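Long-range contact in A rubisco-like protein (Burkholderia fungorum, PDB 3NWR), which is a rubisco-like protein of the rubisco large-chain family, probably a lyase, whose substrate and exact reaction are unknown: residues 260-265 with 281-286. Numbering follows the deposited sequence.
Sequences ASINWC and LHAHRN
At the C-terminal mouth of the rubisco-type TIM barrel, where this fold keeps its active site, Ala260 and Ser261 pair in parallel with Ala283 and His284 before the two strands part. Three backbone bonds zip them together: Ala260 N to His282 O, His284 N to Ala260 O, and Ile262 N to His284 O. The small Ala260 and Ala283 point to the face covered by helices, where Ile262 CG2 rests 3.6 Å from Ala283 CB; Ser261 and His284 point into the barrel.

Beyond the strands Asn286 takes over, its primary amide able to donate and accept at once. Its chi1 of 70° sets CG between the backbone N and the carbonyl carbon. The amide beyond CG meets Ser261 and Trp264. Asn286 ND2 gives one hydrogen to Ser261 OG (3.0 Å), almost in the amide plane, and the other to His284 ND1 (3.0 Å). Asn286 OD1 accepts from Trp264 NE1 at 2.9 Å, and OD1 lies at the edge of the indole, near its plane, with ring and amide planes 47° apart. Asn263 CB covers one face of that indole, and Asn263 ND2 donates to Asn286 O (2.9 Å) from above the carbonyl plane, while Asn263 OD1 is hydrogen-bonded to Tyr304 OH. One water joins Asn263 N to the carbonyls of His284 and Asn286.

His284 ND1 thus accepts two N-H groups of Asn286, its side-chain amide and its backbone, while NE2 makes a weak hydrogen bond to the carboxylated lysine at position 195. Ser261 and Trp264 hold Asn286, which in turn helps to set the rotation of the His284 ring beside a modified lysine of the kind that binds magnesium in rubisco.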
loop_
_atom_site.group_PDB
_atom_site.type_symbol
_atom_site.label_atom_id
_atom_site.label_comp_id
_atom_site.label_asym_id
_atom_site.label_seq_id
_atom_site.Cartn_x
_atom_site.Cartn_y
_atom_site.Cartn_z
ATOM N N ALA A 260 -11.856 7.164 4.949
ATOM C CA ALA A 260 -11.375 6.256 3.902
ATOM C C ALA A 260 -10.164 5.476 4.385
ATOM O O ALA A 260 -9.316 6.025 5.088
ATOM C CB ALA A 260 -11.032 7.037 2.622
ATOM N N SER A 261 -10.098 4.199 4.017
ATOM C CA SER A 261 -8.926 3.369 4.293
ATOM C C SER A 261 -7.867 3.713 3.260
ATOM O O SER A 261 -7.807 3.125 2.174
ATOM C CB SER A 261 -9.292 1.891 4.227
ATOM O OG SER A 261 -10.183 1.573 5.279
ATOM N N ILE A 262 -7.037 4.693 3.604
ATOM C CA ILE A 262 -6.119 5.277 2.626
ATOM C C ILE A 262 -5.212 4.287 1.895
ATOM O O ILE A 262 -4.997 4.420 0.698
ATOM C CB ILE A 262 -5.273 6.407 3.244
ATOM C CG1 ILE A 262 -4.641 5.958 4.573
ATOM C CG2 ILE A 262 -6.154 7.643 3.451
ATOM C CD1 ILE A 262 -3.587 6.949 5.147
ATOM N N ASN A 263 -4.656 3.310 2.607
ATOM C CA ASN A 263 -3.705 2.415 1.960
ATOM C C ASN A 263 -4.326 1.637 0.806
ATOM O O ASN A 263 -3.678 1.396 -0.210
ATOM C CB ASN A 263 -3.086 1.453 2.962
ATOM C CG ASN A 263 -2.268 2.169 4.000
ATOM O OD1 ASN A 263 -1.472 3.065 3.668
ATOM N ND2 ASN A 263 -2.470 1.813 5.266
ATOM N N TRP A 264 -5.589 1.263 0.971
ATOM C CA TRP A 264 -6.244 0.417 -0.014
ATOM C C TRP A 264 -6.946 1.242 -1.078
ATOM O O TRP A 264 -7.137 0.787 -2.210
ATOM C CB TRP A 264 -7.224 -0.521 0.696
ATOM C CG TRP A 264 -6.628 -1.150 1.925
ATOM C CD1 TRP A 264 -7.140 -1.124 3.187
ATOM C CD2 TRP A 264 -5.388 -1.872 2.009
ATOM N NE1 TRP A 264 -6.305 -1.795 4.049
ATOM C CE2 TRP A 264 -5.226 -2.266 3.354
ATOM C CE3 TRP A 264 -4.411 -2.231 1.080
ATOM C CZ2 TRP A 264 -4.120 -2.999 3.789
ATOM C CZ3 TRP A 264 -3.306 -2.961 1.521
ATOM C CH2 TRP A 264 -3.184 -3.339 2.856
ATOM N N CYS A 265 -7.313 2.466 -0.725
ATOM C CA CYS A 265 -7.864 3.411 -1.691
ATOM C C CYS A 265 -6.774 3.904 -2.632
ATOM O O CYS A 265 -6.983 3.959 -3.856
ATOM C CB CYS A 265 -8.508 4.592 -0.966
ATOM S SG CYS A 265 -10.052 4.164 -0.117
ATOM N N LEU A 281 -11.891 14.984 5.543
ATOM C CA LEU A 281 -11.373 13.704 5.077
ATOM C C LEU A 281 -10.611 13.046 6.225
ATOM O O LEU A 281 -9.487 13.452 6.557
ATOM C CB LEU A 281 -10.447 13.926 3.884
ATOM C CG LEU A 281 -10.755 13.202 2.583
ATOM C CD1 LEU A 281 -9.613 13.427 1.602
ATOM C CD2 LEU A 281 -10.987 11.722 2.832
ATOM N N HIS A 282 -11.243 12.060 6.848
ATOM C CA HIS A 282 -10.665 11.343 7.990
ATOM C C HIS A 282 -9.938 10.108 7.454
ATOM O O HIS A 282 -10.570 9.147 7.011
ATOM C CB HIS A 282 -11.781 10.942 8.974
ATOM C CG HIS A 282 -11.298 10.215 10.194
ATOM N ND1 HIS A 282 -10.863 10.868 11.329
ATOM C CD2 HIS A 282 -11.206 8.891 10.462
ATOM C CE1 HIS A 282 -10.511 9.976 12.240
ATOM N NE2 HIS A 282 -10.699 8.769 11.736
ATOM N N ALA A 283 -8.609 10.132 7.499
ATOM C CA ALA A 283 -7.807 9.047 6.941
ATOM C C ALA A 283 -7.599 7.914 7.939
ATOM O O ALA A 283 -7.037 8.137 9.014
ATOM C CB ALA A 283 -6.449 9.592 6.476
ATOM N N HIS A 284 -8.040 6.708 7.596
ATOM C CA HIS A 284 -7.792 5.554 8.450
ATOM C C HIS A 284 -6.625 4.790 7.865
ATOM O O HIS A 284 -6.656 4.414 6.695
ATOM C CB HIS A 284 -9.015 4.635 8.578
ATOM C CG HIS A 284 -8.910 3.696 9.736
ATOM N ND1 HIS A 284 -8.166 2.538 9.684
ATOM C CD2 HIS A 284 -9.388 3.781 11.002
ATOM C CE1 HIS A 284 -8.217 1.931 10.858
ATOM N NE2 HIS A 284 -8.957 2.661 11.674
ATOM N N ARG A 285 -5.601 4.549 8.678
ATOM C CA ARG A 285 -4.353 4.017 8.146
ATOM C C ARG A 285 -4.214 2.497 8.234
ATOM O O ARG A 285 -3.114 1.972 8.065
ATOM C CB ARG A 285 -3.148 4.696 8.824
ATOM C CG ARG A 285 -2.881 4.179 10.240
ATOM C CD ARG A 285 -1.764 4.924 10.951
ATOM N NE ARG A 285 -1.234 4.082 12.021
ATOM C CZ ARG A 285 -0.284 4.448 12.880
ATOM N NH1 ARG A 285 0.229 5.667 12.836
ATOM N NH2 ARG A 285 0.161 3.575 13.768
ATOM N N ASN A 286 -5.309 1.780 8.475
ATOM C CA ASN A 286 -5.202 0.327 8.609
ATOM C C ASN A 286 -4.366 -0.273 7.480
ATOM O O ASN A 286 -4.552 0.067 6.311
ATOM C CB ASN A 286 -6.580 -0.361 8.740
ATOM C CG ASN A 286 -7.393 -0.321 7.461
ATOM O OD1 ASN A 286 -7.326 -1.236 6.652
ATOM N ND2 ASN A 286 -8.186 0.740 7.285
HETATM O O HOH W 1 -5.857 2.275 5.052
#